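Local coordinates for PspGI restriction endonuclease (Pyrococcus sp. GI-H, PDB 3BM3), which probably cuts double-stranded DNA at a specific site, as a type II restriction endonuclease that flips bases out of the substrate helix it binds, at residues 32-35 / 36-39; 104-107 / 108-112. The protein carries 2 engineered substitutions. All coordinates share one frame; numbering follows the deposited sequence. Where two conformers were deposited one is given.

Contact 1: 32-35 / 36-39; sequences NVDE and LLDR
The short helix 33-38, which follows helix 20-31 after a single linking residue, is built here from i to i+4 pairs, and its first turn joins Asn32 to Leu36 and Val33 to Leu37. Leu36 N donates to Asn32 O at 3.2 Å. Leu37 N reaches Val33 O at 2.8 Å, and Asp38 N continues the pattern to the carbonyl O of Asp34.

Asn32 serves two helices. It leaves helical geometry with a positive phi, and two hydrogen bonds fold back on the preceding turn, closing helix 20-31 in a Schellman motif, a backbone shape that asparagine tolerates better than most residues with a side chain; it is also the N-cap of helix 33-38. Its OD1 accepts from Glu35 N at 3.2 Å, the N-H coming from above the amide carbonyl, 55° out of its plane, so the cap is made without using a lone-pair direction.

The apolar side faces the protein. Val33 CG1 meets Leu37 CD1 at 3.7 Å, the two side chains crossing at a slant. The beta-branched valine puts CG1 there by setting it opposite its own backbone N (chi1 162°). Val33, Leu36 and Leu37 all rest on Ile55 of helix 52-80, and Val33 also touches Ile28 of helix 20-31.

Polar residues take the outer side. In the conformer of Arg39 given here, Glu35 and Arg39 run alongside each other, Glu35 OE2 lying 4.0 Å from Arg39 CD, so the carboxylate comes near the aliphatic part of the arginine. In this conformer the guanidinium turns instead to Glu42 in a salt bridge and to the carbonyl of Lys43, while Asp38 packs against Lys114 of helix 85-115.

Contact 2: 104-107 / 108-112; sequences FEII and FTKLL
Main-chain hydrogen bonds of the long helix 85-115 give this turn its frame: Phe108 N to Phe104 O, Thr109 N to Glu105 O, Lys110 N to Ile106 O at 3.0 Å, and Leu111 N to Ile107 O.

A side-chain bond adds to them. Thr109 OG1 donates to Ile106 O at 2.6 Å, in the carbonyl plane and on a lone pair, with a C=O...O angle of 129°. With chi1 at 71° the hydroxyl is tucked over its own main chain, which points it back toward the preceding turn, and Ile106 O thus accepts from both OG1 and Lys110 N.

Apolar contacts follow the same spacing. Lys110, bent at chi2, lies beside Ile106 and brings its CE to 4.1 Å from Ile106 CG2. Ile107 CG2 and Leu111 CD1 are a loose 4.5 Å apart, both side chains packing on helix 52-80.

Polar ends find partners beyond the turn: Lys110 NZ forms a salt bridge with Glu25 of helix 20-31, and Glu105, which packs on a DNA sugar, is hydrogen-bonded through OE1 to His121. Threonine thus keeps its hydroxyl within this buried turn of the helix by spending the proton on a carbonyl one turn back, and lysine can rest the outer methylene CE against an isoleucine methyl while its charge is paired beyond.

Overall arrangement
Contact 1 comes earlier in the chain and contact 2 later, yet they meet in space: their centres are 14 Å apart, and Leu37 CD2 of 32-39 packs on Leu111 CD2 of 104-112 at 3.6 Å. Helices 20-31 and 52-80 touch both, with Ile28 lying against Val33 of the first and Lys110 of the second. Their positions relative to the DNA differ. The centre of contact 2 is about 8 Å from the centre of the chain, and its nearest atom about 3 Å from the nucleic acid, whereas the centre of contact 1 is about 20 Å from the chain centre and its nearest atom about 13 Å from the DNA.

Contact 1: 32-35 / 36-39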
loop_
_atom_site.group_PDB
_atom_site.type_symbol
_atom_site.label_atom_id
_atom_site.label_comp_id
_atom_site.label_asym_id
_atom_site.label_seq_id
_atom_site.Cartn_x
_atom_site.Cartn_y
_atom_site.Cartn_z
ATOM N N ASN C 32 20.485 -2.645 -26.401
ATOM C CA ASN C 32 19.873 -3.128 -27.638
ATOM C C ASN C 32 18.727 -4.098 -27.355
ATOM O O ASN C 32 18.669 -5.233 -27.845
ATOM C CB ASN C 32 20.901 -3.734 -28.602
ATOM C CG ASN C 32 20.383 -3.766 -30.052
ATOM O OD1 ASN C 32 19.180 -3.518 -30.308
ATOM N ND2 ASN C 32 21.271 -4.079 -31.003
ATOM N N VAL C 33 17.797 -3.617 -26.552
ATOM C CA VAL C 33 16.607 -4.382 -26.209
ATOM C C VAL C 33 15.763 -4.728 -27.432
ATOM O O VAL C 33 15.112 -5.761 -27.462
ATOM C CB VAL C 33 15.760 -3.631 -25.164
ATOM C CG1 VAL C 33 14.328 -4.150 -25.109
ATOM C CG2 VAL C 33 16.449 -3.729 -23.806
ATOM N N ASP C 34 15.770 -3.881 -28.446
ATOM C CA ASP C 34 14.979 -4.176 -29.625
ATOM C C ASP C 34 15.508 -5.428 -30.303
ATOM O O ASP C 34 14.730 -6.213 -30.817
ATOM C CB ASP C 34 14.900 -2.992 -30.559
ATOM C CG ASP C 34 14.116 -1.834 -29.952
ATOM O OD1 ASP C 34 13.382 -2.034 -28.936
ATOM O OD2 ASP C 34 14.239 -0.716 -30.492
ATOM N N GLU C 35 16.812 -5.655 -30.222
ATOM C CA GLU C 35 17.377 -6.886 -30.773
ATOM C C GLU C 35 17.105 -8.084 -29.862
ATOM O O GLU C 35 16.892 -9.194 -30.354
ATOM C CB GLU C 35 18.866 -6.720 -31.091
ATOM C CG GLU C 35 19.837 -7.289 -30.062
ATOM C CD GLU C 35 20.106 -8.773 -30.256
ATOM O OE1 GLU C 35 20.360 -9.198 -31.413
ATOM O OE2 GLU C 35 20.081 -9.519 -29.248
ATOM N N LEU C 36 17.109 -7.886 -28.549
ATOM C CA LEU C 36 16.682 -8.930 -27.606
ATOM C C LEU C 36 15.224 -9.340 -27.848
ATOM O O LEU C 36 14.894 -10.521 -27.881
ATOM C CB LEU C 36 16.802 -8.465 -26.158
ATOM C CG LEU C 36 18.205 -8.258 -25.599
ATOM C CD1 LEU C 36 18.076 -7.580 -24.260
ATOM C CD2 LEU C 36 18.955 -9.580 -25.502
ATOM N N LEU C 37 14.344 -8.355 -28.000
ATOM C CA LEU C 37 12.934 -8.652 -28.246
ATOM C C LEU C 37 12.752 -9.435 -29.547
ATOM O O LEU C 37 11.906 -10.318 -29.620
ATOM C CB LEU C 37 12.117 -7.378 -28.294
ATOM C CG LEU C 37 11.990 -6.622 -26.979
ATOM C CD1 LEU C 37 11.531 -5.188 -27.232
ATOM C CD2 LEU C 37 11.004 -7.378 -26.055
ATOM N N ASP C 38 13.558 -9.129 -30.557
ATOM C CA ASP C 38 13.566 -9.895 -31.818
ATOM C C ASP C 38 13.903 -11.373 -31.611
ATOM O O ASP C 38 13.578 -12.214 -32.456
ATOM C CB ASP C 38 14.614 -9.359 -32.787
ATOM C CG ASP C 38 14.294 -7.993 -33.317
ATOM O OD1 ASP C 38 13.126 -7.559 -33.232
ATOM O OD2 ASP C 38 15.241 -7.345 -33.797
ATOM N N ARG C 39 14.578 -11.663 -30.504
ATOM C CA ARG C 39 15.058 -12.998 -30.185
ATOM C C ARG C 39 14.269 -13.624 -29.025
ATOM O O ARG C 39 14.730 -14.565 -28.392
ATOM C CB ARG C 39 16.537 -12.910 -29.831
ATOM C CG ARG C 39 17.416 -12.447 -31.005
ATOM C CD ARG C 39 18.845 -12.961 -30.889
ATOM N NE ARG C 39 18.883 -14.391 -30.572
ATOM C CZ ARG C 39 18.552 -15.369 -31.414
ATOM N NH1 ARG C 39 18.167 -15.105 -32.661
ATOM N NH2 ARG C 39 18.621 -16.631 -31.014
#

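Contact 2: 104-107 / 108-112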
loop_
_atom_site.group_PDB
_atom_site.type_symbol
_atom_site.label_atom_id
_atom_site.label_comp_id
_atom_site.label_asym_id
_atom_site.label_seq_id
_atom_site.Cartn_x
_atom_site.Cartn_y
_atom_site.Cartn_z
ATOM N N PHE C 104 8.599 -0.124 -14.345
ATOM C CA PHE C 104 8.115 -1.468 -14.570
ATOM C C PHE C 104 6.897 -1.467 -15.511
ATOM O O PHE C 104 6.824 -2.235 -16.458
ATOM C CB PHE C 104 7.821 -2.161 -13.254
ATOM C CG PHE C 104 7.357 -3.555 -13.409
ATOM C CD1 PHE C 104 8.083 -4.450 -14.178
ATOM C CD2 PHE C 104 6.197 -3.977 -12.809
ATOM C CE1 PHE C 104 7.643 -5.777 -14.309
ATOM C CE2 PHE C 104 5.768 -5.310 -12.948
ATOM C CZ PHE C 104 6.504 -6.186 -13.715
ATOM N N GLU C 105 6.024 -0.486 -15.324
ATOM C CA GLU C 105 4.843 -0.351 -16.136
ATOM C C GLU C 105 5.233 -0.022 -17.561
ATOM O O GLU C 105 4.702 -0.592 -18.510
ATOM C CB GLU C 105 3.908 0.683 -15.521
ATOM C CG GLU C 105 3.419 0.134 -14.162
ATOM C CD GLU C 105 2.469 0.996 -13.332
ATOM O OE1 GLU C 105 1.541 1.611 -13.907
ATOM O OE2 GLU C 105 2.608 0.954 -12.074
ATOM N N ILE C 106 6.223 0.854 -17.735
ATOM C CA ILE C 106 6.695 1.139 -19.094
ATOM C C ILE C 106 7.290 -0.076 -19.797
ATOM O O ILE C 106 6.983 -0.358 -20.953
ATOM C CB ILE C 106 7.698 2.280 -19.110
ATOM C CG1 ILE C 106 6.984 3.566 -18.670
ATOM C CG2 ILE C 106 8.324 2.394 -20.503
ATOM C CD1 ILE C 106 7.897 4.738 -18.340
ATOM N N ILE C 107 8.140 -0.784 -19.073
ATOM C CA ILE C 107 8.738 -2.001 -19.565
ATOM C C ILE C 107 7.654 -2.984 -19.994
ATOM O O ILE C 107 7.718 -3.554 -21.076
ATOM C CB ILE C 107 9.648 -2.560 -18.477
ATOM C CG1 ILE C 107 10.856 -1.609 -18.339
ATOM C CG2 ILE C 107 10.070 -3.966 -18.824
ATOM C CD1 ILE C 107 11.746 -1.951 -17.129
ATOM N N PHE C 108 6.623 -3.129 -19.168
ATOM C CA PHE C 108 5.511 -3.996 -19.478
ATOM C C PHE C 108 4.892 -3.590 -20.818
ATOM O O PHE C 108 4.618 -4.465 -21.656
ATOM C CB PHE C 108 4.481 -3.963 -18.351
ATOM C CG PHE C 108 3.492 -5.084 -18.413
ATOM C CD1 PHE C 108 3.826 -6.329 -17.910
ATOM C CD2 PHE C 108 2.221 -4.901 -18.970
ATOM C CE1 PHE C 108 2.911 -7.374 -17.973
ATOM C CE2 PHE C 108 1.314 -5.944 -19.009
ATOM C CZ PHE C 108 1.674 -7.163 -18.500
ATOM N N THR C 109 4.691 -2.287 -21.045
ATOM C CA THR C 109 4.115 -1.821 -22.310
ATOM C C THR C 109 4.988 -2.156 -23.509
ATOM O O THR C 109 4.496 -2.434 -24.581
ATOM C CB THR C 109 3.769 -0.309 -22.313
ATOM O OG1 THR C 109 4.959 0.475 -22.338
ATOM C CG2 THR C 109 3.011 0.039 -21.083
ATOM N N LYS C 110 6.293 -2.085 -23.323
ATOM C CA LYS C 110 7.213 -2.398 -24.398
ATOM C C LYS C 110 7.023 -3.832 -24.835
ATOM O O LYS C 110 7.086 -4.149 -26.042
ATOM C CB LYS C 110 8.640 -2.162 -23.919
ATOM C CG LYS C 110 8.930 -0.728 -23.573
ATOM C CD LYS C 110 8.553 0.236 -24.717
ATOM C CE LYS C 110 8.989 1.658 -24.438
ATOM N NZ LYS C 110 8.312 2.644 -25.371
ATOM N N LEU C 111 6.826 -4.700 -23.843
ATOM C CA LEU C 111 6.553 -6.125 -24.117
ATOM C C LEU C 111 5.193 -6.309 -24.773
ATOM O O LEU C 111 5.078 -6.995 -25.767
ATOM C CB LEU C 111 6.660 -6.960 -22.864
ATOM C CG LEU C 111 8.113 -7.108 -22.378
ATOM C CD1 LEU C 111 8.193 -7.462 -20.895
ATOM C CD2 LEU C 111 8.847 -8.154 -23.227
ATOM N N LEU C 112 4.176 -5.609 -24.258
ATOM C CA LEU C 112 2.865 -5.652 -24.887
ATOM C C LEU C 112 2.962 -5.276 -26.375
ATOM O O LEU C 112 2.427 -5.948 -27.238
ATOM C CB LEU C 112 1.893 -4.730 -24.160
ATOM C CG LEU C 112 1.484 -5.213 -22.748
ATOM C CD1 LEU C 112 0.554 -4.166 -22.150
ATOM C CD2 LEU C 112 0.820 -6.623 -22.699
#